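Local coordinates for protein succinate-semialdehyde dehydrogenase (PDB 4ITA) that probably oxidises succinic semialdehyde to succinate using an NADP-type cofactor, as a cyanobacterial member of the aldehyde dehydrogenase family, at residues V372-L375 / D376-I379; T395-P398 / A399-Q402; G354-I357 / L358-L362; A277-F280 / L281-H285; E247-E250 / V251-A255. All coordinates share one frame; numbering follows the deposited sequence.

Contact 1 (V372-L375 / D376-I379); sequences VKDL and DQAI. With EDO (1,2-ethanediol), chain L.
Gln-377 turns its side chain back to the loop before its own helix, where OE1 accepts a hydrogen bond of 2.7 Å from the backbone N of Lys-373. The donor stands well above the amide plane, 59° out of it, so no lone pair of OE1 is met squarely. The approach follows from an extended side chain, with CG anti to the backbone N (chi1 -171°), which carries the amide past Val-372 in the opposite direction; Val-372 CB lies 3.7 Å from Gln-377 CD. In the reverse sense, Asp-374 occupies the N-cap position, and its OD1 receives Gln-377 N at 3.0 Å, nearly along the C-O axis. Gln-377 thus takes part twice, as backbone donor to the cap and as side-chain acceptor from the residue before the cap. The side chains of Asp-374 and Gln-377 cross at about a right angle, their carboxylate and amide planes 86° apart. Backbone bonds from Ala-378 N to Asp-374 O and from Ile-379 N to Leu-375 O start the helix. Val-372 CG2 meets Ala-378 CB at 3.9 Å, a buried pair. Separately, Leu-375 CD1 lies 3.9 Å from Ile-379 CD1, and both side chains touch helix 398-407. An ethanediol, probably from the crystallisation liquor, spans the two acids: its O1 donates to Asp-374 OD2 at 2.6 Å and its O2 to Asp-376 OD2 at 2.7 Å. Asp-376 OD1 also forms a salt bridge with Arg-403. Acidic groups at the first turn should interact favourably with the helix dipole, while Arg-403 probably offsets part of their mutual repulsion.

Contact 2 (T395-P398 / A399-Q402); sequences TNDP and AEQQ
The carboxylates of Asp-397 and Glu-400 are turned 71° apart, and Asp-397 CB lies over one face of the Glu-400 group, 3.9 Å from CD. At the edge of that group the hydroxyl OG1 of Thr-395 donates to the anti lone pair of Glu-400 OE1 at 2.7 Å. A separate flat group, the amide of Gln-401, has its partner near its own plane: NE2 donates to Thr-395 O at 3.0 Å, only 12° out of the amide plane, and a water links the same NE2 to Asn-396 OD1. Asp-397 is the N-cap: its OD2 takes Glu-400 N at 2.9 Å, on the anti side of the carboxylate. The hydroxyl of Thr-395 joins the two parts. With OG1 anti to the backbone N (chi1 168°), it also accepts from Asp-397 N at 3.1 Å, closing an ST turn; Ser-242 OG is a further partner. Its methyl CG2 packs 3.8 Å from Gln-401 CG. A valine in place of Thr-395 would probably leave Glu-400 OE1 and Asp-397 N without this partner and let the carboxylate turn. The segment carries the chain from strand 390-394 of the seven-stranded sheet into helix 398-407; Phe-240, in a neighbouring loop, touches Glu-400, and Leu-455 of the second subunit packs on Gln-401.

Contact 3 (G354-I357 / L358-L362); sequences GAKI and LQEEL. With NDP (NADPH dihydro-nicotinamide-adenine-dinucleotide phosphate), chain C; EDO (1,2-ethanediol), chain D; EDO (1,2-ethanediol), chain O; EDO (1,2-ethanediol), chain I.
A chain bent at every torsion beyond CB brings Lys-356 back toward Glu-360: chi1 lies away from the staggered positions at -108°, and the turns at chi2 and chi3 bring NZ to Glu-360. Glu-360 meets it with a straight chain beyond CG, crossing at about a right angle. Lys-356 NZ and Glu-360 OE2 form a salt bridge at 2.9 Å, though the hydrogen bond within it is weak. The other carboxylate oxygen, Glu-360 OE1, accepts from Gln-318 on helix 309-325. An alanine at Glu-360 would probably leave the Lys-356 ammonium without its mate and the Gln-318 amide without this acceptor. The backbone between them makes a short 3-10 turn: Gln-359 N reaches Lys-356 O at 3.0 Å and Glu-360 N reaches Ile-357 O at 3.1 Å, each donor standing above its carbonyl plane. Ile-357 CG1 packs 3.7 Å from Leu-362 CD2, and both side chains touch Met-368 of strand 366-372. Glu-361 points away from 354-357, into the cofactor pocket. Glu-361 OE1 takes the ribose hydroxyl O3D of NADPH at 2.6 Å and Glu-361 OE2 takes O2D at 2.8 Å, while Lys-268 and Gly-233 also hold OE2. Paired acceptors of this kind fix the nicotinamide ribose by both hydroxyls, and the neighbouring lysine would probably favour the carboxylate form.

Contact 4 (A277-F280 / L281-H285); sequences AAEF and LEKLH
An i to i+4 salt bridge on the flank of helix 274-289 beside the start of helix 245-257 joins Glu-279 to Lys-283, with NZ 2.7 Å from OE2. The two side chains run side by side in the same direction, and the ammonium uses the anti lone pair of OE2, the one away from the other oxygen. Glu-279 is fully extended, its CG anti to the backbone N (chi1 178°), whereas Lys-283 leaves the helix with CG anti to its carbonyl carbon; this difference brings the two ends together. Asp-246, near the start of helix 245-257, makes a second salt bridge to the same NZ. The helix follows strand 267-273 of the mixed seven-stranded sheet directly and lies against it, with helix 245-257 alongside. Its buried side is apolar: Phe-280 CE2 approaches Leu-284 CD1 at 4.1 Å, and the ring and the leucine both touch Phe-270 of the strand. One turn of backbone supports each pair, through Lys-283 N to Glu-279 O at 3.1 Å and Leu-284 N to Phe-280 O at 2.8 Å. Leu-281 packs on Leu-330 and Val-369 in strands 328-331 and 366-372.

Contact 5 (E247-E250 / V251-A255); sequences EAVE and VGTVA
Val-251 and Glu-250 give up the most surface to this turn of helix, and Thr-253 adds its polar grip. Val-251 lies alongside Glu-247, both pointing the same way: its CG2 is 4.0 Å from Glu-247 CG and 3.3 Å from Glu-247 O, and the backbone N of Val-251 donates to that oxygen at 2.9 Å. CG2 is anti to the carbonyl carbon, which sets this methyl over the preceding turn. The acid end of Glu-247 reaches beyond the turn, to Lys-456 of the second subunit, in a salt bridge. Glu-250 O accepts from Val-254 N at 3.2 Å; the Glu-250 side chain bends at chi2, and its OE2 makes a long, weak ion pair with Lys-287. At Val-249 O two donors of one residue converge: Thr-253 OG1 at 2.8 Å and Thr-253 N at 2.9 Å, from opposite faces of the carbonyl plane. The helix is the crossover of the beta-alpha-beta unit between strands 235-239 and 267-273, with Trp-394 against Val-251. Thr-253, buried against Phe-288 and Lys-287 of helix 274-289, has its hydroxyl satisfied by the carbonyl one turn back, which probably lowers the cost of burying it.

How the contacts relate
Contacts 1 and 2 are alike in chemistry: each is an aspartate-capped helix start following a strand of the seven-stranded sheet, and the two touch where Leu-375 packs on Glu-400. Contact 2 is the more exposed. Contacts 4 and 5 lie within adjoining helices and touch more extensively, Phe-280 CD1 coming 3.5 Å from Val-249 CG2; contact 5 is the more buried and relies on backbone and hydroxyl bonds, while contact 4 has a salt bridge whose lysine is shared with Asp-246 by helix 245-257. Contact 3 differs from both pairs: a 3-10 turn rather than a helix, some 20 Å or more between centres from each of the others, and alone in binding the cofactor.

Contact 1 (V372-L375 / D376-I379)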
# COMPACT_ATOMS: atom_id res chain seq x y z
N VAL A 372 -28.59 -23.32 1.81
CA VAL A 372 -27.56 -24.08 2.52
C VAL A 372 -28.14 -24.76 3.75
O VAL A 372 -29.22 -24.39 4.23
CB VAL A 372 -26.34 -23.20 2.90
CG1 VAL A 372 -25.66 -22.66 1.64
CG2 VAL A 372 -26.77 -22.05 3.78
N LYS A 373 -27.42 -25.76 4.27
CA LYS A 373 -27.94 -26.60 5.34
C LYS A 373 -27.41 -26.27 6.72
O LYS A 373 -28.02 -26.64 7.73
CB LYS A 373 -27.63 -28.08 5.05
CG LYS A 373 -28.47 -28.70 3.97
CD LYS A 373 -28.07 -30.16 3.79
CE LYS A 373 -28.71 -30.75 2.54
NZ LYS A 373 -30.19 -30.66 2.59
N ASP A 374 -26.26 -25.61 6.78
CA ASP A 374 -25.64 -25.29 8.06
C ASP A 374 -24.63 -24.17 7.93
O ASP A 374 -24.38 -23.66 6.83
CB ASP A 374 -25.01 -26.55 8.71
CG ASP A 374 -23.96 -27.22 7.84
OD1 ASP A 374 -23.29 -26.54 7.03
OD2 ASP A 374 -23.77 -28.44 7.98
N LEU A 375 -24.05 -23.80 9.07
CA LEU A 375 -23.11 -22.70 9.15
C LEU A 375 -21.85 -22.90 8.29
O LEU A 375 -21.42 -21.99 7.58
CB LEU A 375 -22.74 -22.48 10.62
CG LEU A 375 -21.85 -21.30 10.95
CD1 LEU A 375 -22.45 -20.03 10.43
CD2 LEU A 375 -21.67 -21.22 12.46
N ASP A 376 -21.25 -24.09 8.35
CA ASP A 376 -20.04 -24.36 7.58
C ASP A 376 -20.31 -24.18 6.08
O ASP A 376 -19.50 -23.60 5.36
CB ASP A 376 -19.49 -25.76 7.85
CG ASP A 376 -18.77 -25.87 9.18
OD1 ASP A 376 -18.64 -24.86 9.88
OD2 ASP A 376 -18.32 -26.99 9.52
N GLN A 377 -21.45 -24.68 5.63
CA GLN A 377 -21.80 -24.59 4.21
C GLN A 377 -22.05 -23.14 3.81
O GLN A 377 -21.67 -22.71 2.72
CB GLN A 377 -23.02 -25.45 3.91
CG GLN A 377 -23.35 -25.60 2.44
CD GLN A 377 -24.65 -26.36 2.20
OE1 GLN A 377 -25.22 -26.94 3.13
NE2 GLN A 377 -25.13 -26.35 0.96
N ALA A 378 -22.68 -22.38 4.69
CA ALA A 378 -22.94 -20.97 4.43
C ALA A 378 -21.65 -20.18 4.25
O ALA A 378 -21.51 -19.38 3.32
CB ALA A 378 -23.76 -20.37 5.54
N ILE A 379 -20.69 -20.40 5.14
CA ILE A 379 -19.42 -19.70 5.08
C ILE A 379 -18.62 -20.12 3.84
O ILE A 379 -18.06 -19.27 3.13
CB ILE A 379 -18.63 -19.91 6.38
CG1 ILE A 379 -19.36 -19.20 7.53
CG2 ILE A 379 -17.19 -19.41 6.24
CD1 ILE A 379 -18.89 -19.59 8.92
C1 EDO L . -21.02 -30.15 9.30
O1 EDO L . -21.29 -28.85 8.74
C2 EDO L . -19.62 -30.13 9.89
O2 EDO L . -18.71 -29.57 8.93

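Contact 2 (T395-P398 / A399-Q402)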
# COMPACT_ATOMS: atom_id res chain seq x y z
N THR A 395 -28.54 -13.26 11.95
CA THR A 395 -28.67 -14.29 12.96
C THR A 395 -28.63 -13.61 14.31
O THR A 395 -27.97 -12.59 14.49
CB THR A 395 -27.53 -15.33 12.88
OG1 THR A 395 -27.57 -16.15 14.06
CG2 THR A 395 -26.17 -14.65 12.79
N ASN A 396 -29.34 -14.19 15.27
CA ASN A 396 -29.33 -13.68 16.63
C ASN A 396 -28.72 -14.66 17.62
O ASN A 396 -28.86 -14.51 18.83
CB ASN A 396 -30.73 -13.23 17.03
CG ASN A 396 -31.13 -11.97 16.31
OD1 ASN A 396 -30.58 -10.91 16.57
ND2 ASN A 396 -32.06 -12.09 15.37
N ASP A 397 -28.01 -15.65 17.08
CA ASP A 397 -27.23 -16.58 17.88
C ASP A 397 -25.81 -16.02 18.02
O ASP A 397 -25.12 -15.87 17.02
CB ASP A 397 -27.18 -17.95 17.22
CG ASP A 397 -26.41 -18.97 18.04
OD1 ASP A 397 -26.99 -19.48 19.02
OD2 ASP A 397 -25.24 -19.25 17.73
N PRO A 398 -25.37 -15.72 19.25
CA PRO A 398 -24.06 -15.09 19.42
C PRO A 398 -22.91 -15.91 18.84
O PRO A 398 -21.99 -15.33 18.25
CB PRO A 398 -23.92 -14.95 20.94
CG PRO A 398 -25.35 -14.92 21.43
CD PRO A 398 -26.09 -15.86 20.53
N ALA A 399 -22.96 -17.23 18.97
CA ALA A 399 -21.89 -18.08 18.45
C ALA A 399 -21.83 -18.03 16.92
O ALA A 399 -20.74 -17.97 16.34
CB ALA A 399 -22.06 -19.51 18.94
N GLU A 400 -22.99 -18.04 16.27
CA GLU A 400 -23.03 -17.88 14.83
C GLU A 400 -22.50 -16.50 14.42
O GLU A 400 -21.74 -16.40 13.47
CB GLU A 400 -24.45 -18.07 14.28
CG GLU A 400 -24.98 -19.48 14.45
CD GLU A 400 -26.33 -19.70 13.80
OE1 GLU A 400 -27.05 -18.70 13.55
OE2 GLU A 400 -26.68 -20.87 13.53
N GLN A 401 -22.92 -15.46 15.14
CA GLN A 401 -22.46 -14.10 14.83
C GLN A 401 -20.93 -14.04 14.84
O GLN A 401 -20.33 -13.48 13.92
CB GLN A 401 -23.02 -13.09 15.84
CG GLN A 401 -24.52 -12.95 15.78
CD GLN A 401 -25.06 -12.03 16.86
OE1 GLN A 401 -24.41 -11.82 17.89
NE2 GLN A 401 -26.26 -11.51 16.64
N GLN A 402 -20.32 -14.62 15.86
CA GLN A 402 -18.87 -14.59 15.96
C GLN A 402 -18.18 -15.37 14.85
O GLN A 402 -17.17 -14.93 14.31
CB GLN A 402 -18.41 -15.04 17.35
CG GLN A 402 -18.74 -14.04 18.45
CD GLN A 402 -18.22 -12.63 18.15
OE1 GLN A 402 -17.04 -12.44 17.87
NE2 GLN A 402 -19.12 -11.64 18.21
O HOH W 1 -28.33 -10.04 18.09
O HOH W 2 -24.68 -18.94 21.00

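Contact 3 (G354-I357 / L358-L362)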
# COMPACT_ATOMS: atom_id res chain seq x y z
N GLY A 354 -20.73 -24.63 -11.35
CA GLY A 354 -19.78 -24.35 -12.42
C GLY A 354 -20.23 -23.35 -13.47
O GLY A 354 -19.49 -23.06 -14.41
N ALA A 355 -21.45 -22.83 -13.33
CA ALA A 355 -21.89 -21.75 -14.19
C ALA A 355 -20.98 -20.55 -13.95
O ALA A 355 -20.68 -20.22 -12.80
CB ALA A 355 -23.34 -21.39 -13.90
N LYS A 356 -20.53 -19.93 -15.03
CA LYS A 356 -19.61 -18.79 -14.95
C LYS A 356 -20.15 -17.66 -14.08
O LYS A 356 -19.40 -16.98 -13.39
CB LYS A 356 -19.31 -18.24 -16.35
CG LYS A 356 -17.91 -18.53 -16.87
CD LYS A 356 -16.84 -17.81 -16.06
CE LYS A 356 -17.21 -16.36 -15.81
NZ LYS A 356 -16.07 -15.42 -15.97
N ILE A 357 -21.47 -17.47 -14.11
CA ILE A 357 -22.10 -16.35 -13.43
C ILE A 357 -21.83 -16.37 -11.93
O ILE A 357 -21.79 -15.32 -11.29
CB ILE A 357 -23.61 -16.28 -13.74
CG1 ILE A 357 -24.17 -14.88 -13.41
CG2 ILE A 357 -24.37 -17.36 -12.99
CD1 ILE A 357 -25.63 -14.72 -13.76
N LEU A 358 -21.63 -17.56 -11.37
CA LEU A 358 -21.38 -17.73 -9.95
C LEU A 358 -20.13 -16.97 -9.49
O LEU A 358 -19.99 -16.63 -8.32
CB LEU A 358 -21.22 -19.21 -9.62
CG LEU A 358 -22.48 -20.05 -9.83
CD1 LEU A 358 -22.15 -21.52 -9.57
CD2 LEU A 358 -23.59 -19.56 -8.91
N GLN A 359 -19.23 -16.71 -10.43
CA GLN A 359 -17.95 -16.09 -10.13
C GLN A 359 -17.88 -14.64 -10.58
O GLN A 359 -16.83 -14.00 -10.47
CB GLN A 359 -16.82 -16.90 -10.77
CG GLN A 359 -16.72 -18.33 -10.26
CD GLN A 359 -16.34 -18.39 -8.79
OE1 GLN A 359 -15.22 -18.04 -8.41
NE2 GLN A 359 -17.28 -18.81 -7.95
N GLU A 360 -18.99 -14.11 -11.09
CA GLU A 360 -19.00 -12.77 -11.68
C GLU A 360 -19.77 -11.77 -10.85
O GLU A 360 -20.64 -12.14 -10.04
CB GLU A 360 -19.58 -12.80 -13.09
CG GLU A 360 -18.79 -13.67 -14.05
CD GLU A 360 -19.27 -13.54 -15.48
OE1 GLU A 360 -20.47 -13.25 -15.69
OE2 GLU A 360 -18.44 -13.72 -16.40
N GLU A 361 -19.47 -10.49 -11.06
CA GLU A 361 -20.22 -9.42 -10.43
C GLU A 361 -21.43 -9.07 -11.27
O GLU A 361 -21.31 -8.83 -12.48
CB GLU A 361 -19.35 -8.17 -10.24
CG GLU A 361 -20.12 -7.01 -9.62
CD GLU A 361 -19.25 -5.81 -9.29
OE1 GLU A 361 -18.38 -5.47 -10.11
OE2 GLU A 361 -19.46 -5.20 -8.22
N LEU A 362 -22.60 -9.05 -10.63
CA LEU A 362 -23.83 -8.65 -11.30
C LEU A 362 -24.15 -7.21 -10.92
O LEU A 362 -24.66 -6.93 -9.84
CB LEU A 362 -24.98 -9.59 -10.94
CG LEU A 362 -24.79 -11.07 -11.30
CD1 LEU A 362 -26.08 -11.83 -11.05
CD2 LEU A 362 -24.32 -11.24 -12.74
PA NDP C . -14.53 0.74 -15.09
O1A NDP C . -13.36 0.07 -14.42
O2A NDP C . -14.87 0.40 -16.51
O5B NDP C . -14.30 2.32 -15.03
C5B NDP C . -13.93 2.99 -13.81
C4B NDP C . -12.95 4.12 -14.10
O4B NDP C . -11.73 3.56 -14.61
C3B NDP C . -13.42 5.08 -15.19
O3B NDP C . -12.89 6.39 -14.92
C2B NDP C . -12.77 4.52 -16.44
O2B NDP C . -12.59 5.49 -17.47
C1B NDP C . -11.43 4.14 -15.88
N9A NDP C . -10.71 3.11 -16.63
C8A NDP C . -11.20 2.02 -17.25
N7A NDP C . -10.19 1.30 -17.80
C5A NDP C . -9.04 1.93 -17.51
C6A NDP C . -7.61 1.72 -17.77
N6A NDP C . -7.20 0.64 -18.47
N1A NDP C . -6.75 2.63 -17.27
C2A NDP C . -7.14 3.69 -16.56
N3A NDP C . -8.43 3.95 -16.29
C4A NDP C . -9.39 3.11 -16.73
O3 NDP C . -15.76 0.47 -14.06
PN NDP C . -17.36 0.24 -14.27
O1N NDP C . -17.64 -0.65 -15.46
O2N NDP C . -18.02 1.59 -14.14
O5D NDP C . -17.70 -0.61 -12.95
C5D NDP C . -17.58 -0.02 -11.66
C4D NDP C . -16.79 -0.95 -10.75
O4D NDP C . -16.32 -0.22 -9.60
C3D NDP C . -17.63 -2.09 -10.20
O3D NDP C . -16.87 -3.31 -10.23
C2D NDP C . -17.91 -1.61 -8.79
O2D NDP C . -18.24 -2.71 -7.94
C1D NDP C . -16.59 -0.96 -8.41
N1N NDP C . -16.78 -0.08 -7.25
C2N NDP C . -15.93 -0.13 -6.22
C3N NDP C . -16.33 0.32 -4.96
C7N NDP C . -15.39 0.31 -3.79
O7N NDP C . -15.33 1.31 -3.08
N7N NDP C . -14.66 -0.78 -3.54
C4N NDP C . -17.73 0.83 -4.73
C5N NDP C . -18.31 1.27 -6.00
C6N NDP C . -17.81 0.79 -7.21
P2B NDP C . -13.58 5.56 -18.73
O1X NDP C . -12.99 6.69 -19.53
O2X NDP C . -13.48 4.23 -19.44
O3X NDP C . -14.96 5.87 -18.24
C1 EDO D . -23.47 -19.50 -17.45
O1 EDO D . -23.10 -18.61 -16.38
C2 EDO D . -22.26 -19.79 -18.34
O2 EDO D . -21.36 -20.66 -17.64
C1 EDO O . -18.91 -3.71 -12.98
O1 EDO O . -18.76 -5.12 -12.75
C2 EDO O . -19.27 -3.41 -14.43
O2 EDO O . -18.07 -3.33 -15.20
C1 EDO I . -21.39 -6.30 -15.80
O1 EDO I . -20.73 -6.60 -14.55
C2 EDO I . -22.89 -6.12 -15.55
O2 EDO I . -23.30 -7.03 -14.54

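Contact 4 (A277-F280 / L281-H285)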
# COMPACT_ATOMS: atom_id res chain seq x y z
N ALA A 277 -35.65 -20.70 4.06
CA ALA A 277 -35.46 -20.31 2.67
C ALA A 277 -36.76 -20.09 1.90
O ALA A 277 -36.87 -19.14 1.11
CB ALA A 277 -34.60 -21.32 1.95
N ALA A 278 -37.75 -20.96 2.11
CA ALA A 278 -39.01 -20.82 1.39
C ALA A 278 -39.70 -19.51 1.73
O ALA A 278 -40.12 -18.77 0.83
CB ALA A 278 -39.93 -22.01 1.69
N GLU A 279 -39.81 -19.20 3.02
CA GLU A 279 -40.46 -17.97 3.46
C GLU A 279 -39.69 -16.73 3.01
O GLU A 279 -40.28 -15.79 2.48
CB GLU A 279 -40.63 -17.96 4.98
CG GLU A 279 -41.27 -16.68 5.49
CD GLU A 279 -41.44 -16.65 7.00
OE1 GLU A 279 -41.22 -17.70 7.64
OE2 GLU A 279 -41.78 -15.58 7.54
N PHE A 280 -38.38 -16.74 3.22
CA PHE A 280 -37.58 -15.59 2.82
C PHE A 280 -37.65 -15.36 1.30
O PHE A 280 -37.84 -14.23 0.86
CB PHE A 280 -36.11 -15.75 3.26
CG PHE A 280 -35.26 -14.54 2.96
CD1 PHE A 280 -35.03 -13.56 3.92
CD2 PHE A 280 -34.70 -14.37 1.69
CE1 PHE A 280 -34.26 -12.44 3.62
CE2 PHE A 280 -33.93 -13.26 1.39
CZ PHE A 280 -33.72 -12.29 2.36
N LEU A 281 -37.51 -16.42 0.51
CA LEU A 281 -37.50 -16.26 -0.93
C LEU A 281 -38.84 -15.75 -1.46
O LEU A 281 -38.87 -14.92 -2.37
CB LEU A 281 -37.11 -17.56 -1.63
CG LEU A 281 -37.00 -17.49 -3.16
CD1 LEU A 281 -36.07 -16.35 -3.59
CD2 LEU A 281 -36.53 -18.82 -3.73
N GLU A 282 -39.94 -16.26 -0.91
CA GLU A 282 -41.25 -15.77 -1.34
C GLU A 282 -41.37 -14.28 -1.05
O GLU A 282 -41.82 -13.50 -1.89
CB GLU A 282 -42.40 -16.53 -0.65
CG GLU A 282 -43.77 -15.85 -0.86
CD GLU A 282 -44.95 -16.68 -0.38
OE1 GLU A 282 -45.27 -17.69 -1.04
OE2 GLU A 282 -45.59 -16.31 0.64
N LYS A 283 -40.96 -13.88 0.15
CA LYS A 283 -41.03 -12.48 0.55
C LYS A 283 -40.10 -11.59 -0.26
O LYS A 283 -40.44 -10.45 -0.57
CB LYS A 283 -40.80 -12.34 2.06
CG LYS A 283 -41.97 -12.88 2.87
CD LYS A 283 -41.75 -12.82 4.37
CE LYS A 283 -43.05 -13.11 5.11
NZ LYS A 283 -42.85 -13.24 6.58
N LEU A 284 -38.93 -12.12 -0.65
CA LEU A 284 -37.99 -11.37 -1.47
C LEU A 284 -38.58 -11.17 -2.87
O LEU A 284 -38.53 -10.08 -3.44
CB LEU A 284 -36.66 -12.11 -1.57
CG LEU A 284 -35.52 -11.33 -2.22
CD1 LEU A 284 -34.97 -10.31 -1.24
CD2 LEU A 284 -34.43 -12.27 -2.71
N HIS A 285 -39.15 -12.25 -3.40
CA HIS A 285 -39.85 -12.24 -4.68
C HIS A 285 -40.94 -11.16 -4.68
O HIS A 285 -41.00 -10.33 -5.58
CB HIS A 285 -40.46 -13.64 -4.88
CG HIS A 285 -41.10 -13.85 -6.21
ND1 HIS A 285 -41.67 -15.06 -6.56
CD2 HIS A 285 -41.27 -13.04 -7.28
CE1 HIS A 285 -42.15 -14.98 -7.79
NE2 HIS A 285 -41.93 -13.76 -8.25

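Contact 5 (E247-E250 / V251-A255)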
# COMPACT_ATOMS: atom_id res chain seq x y z
N GLU A 247 -37.37 -8.04 8.49
CA GLU A 247 -36.34 -7.01 8.40
C GLU A 247 -35.28 -7.39 7.37
O GLU A 247 -34.86 -6.56 6.56
CB GLU A 247 -35.67 -6.72 9.75
CG GLU A 247 -34.67 -5.55 9.67
CD GLU A 247 -33.89 -5.30 10.96
OE1 GLU A 247 -33.95 -6.14 11.87
OE2 GLU A 247 -33.22 -4.25 11.03
N ALA A 248 -34.85 -8.65 7.39
CA ALA A 248 -33.84 -9.12 6.45
C ALA A 248 -34.31 -9.00 4.99
O ALA A 248 -33.52 -8.64 4.12
CB ALA A 248 -33.43 -10.56 6.77
N VAL A 249 -35.58 -9.28 4.72
CA VAL A 249 -36.13 -9.13 3.37
C VAL A 249 -36.16 -7.66 2.92
O VAL A 249 -35.77 -7.33 1.80
CB VAL A 249 -37.57 -9.71 3.27
CG1 VAL A 249 -38.21 -9.31 1.95
CG2 VAL A 249 -37.54 -11.22 3.42
N GLU A 250 -36.65 -6.80 3.80
CA GLU A 250 -36.73 -5.37 3.51
C GLU A 250 -35.35 -4.80 3.24
O GLU A 250 -35.11 -4.13 2.23
CB GLU A 250 -37.40 -4.63 4.67
CG GLU A 250 -38.89 -4.90 4.82
CD GLU A 250 -39.71 -4.24 3.72
OE1 GLU A 250 -39.20 -3.28 3.09
OE2 GLU A 250 -40.86 -4.68 3.49
N VAL A 251 -34.43 -5.07 4.16
CA VAL A 251 -33.07 -4.55 4.05
C VAL A 251 -32.33 -5.19 2.87
O VAL A 251 -31.64 -4.49 2.13
CB VAL A 251 -32.31 -4.74 5.38
CG1 VAL A 251 -30.84 -4.41 5.21
CG2 VAL A 251 -32.94 -3.86 6.47
N GLY A 252 -32.50 -6.49 2.68
CA GLY A 252 -31.88 -7.17 1.55
C GLY A 252 -32.33 -6.65 0.21
O GLY A 252 -31.54 -6.56 -0.74
N THR A 253 -33.61 -6.30 0.12
CA THR A 253 -34.14 -5.73 -1.12
C THR A 253 -33.48 -4.39 -1.41
O THR A 253 -33.05 -4.14 -2.54
CB THR A 253 -35.67 -5.59 -1.07
OG1 THR A 253 -36.24 -6.90 -0.95
CG2 THR A 253 -36.19 -4.92 -2.33
N VAL A 254 -33.36 -3.53 -0.39
CA VAL A 254 -32.65 -2.27 -0.55
C VAL A 254 -31.20 -2.53 -0.95
O VAL A 254 -30.68 -1.92 -1.88
CB VAL A 254 -32.70 -1.40 0.72
CG1 VAL A 254 -31.82 -0.16 0.55
CG2 VAL A 254 -34.13 -1.00 1.02
N ALA A 255 -30.55 -3.46 -0.25
CA ALA A 255 -29.13 -3.72 -0.51
C ALA A 255 -28.86 -4.19 -1.95
O ALA A 255 -27.87 -3.79 -2.55
CB ALA A 255 -28.59 -4.70 0.50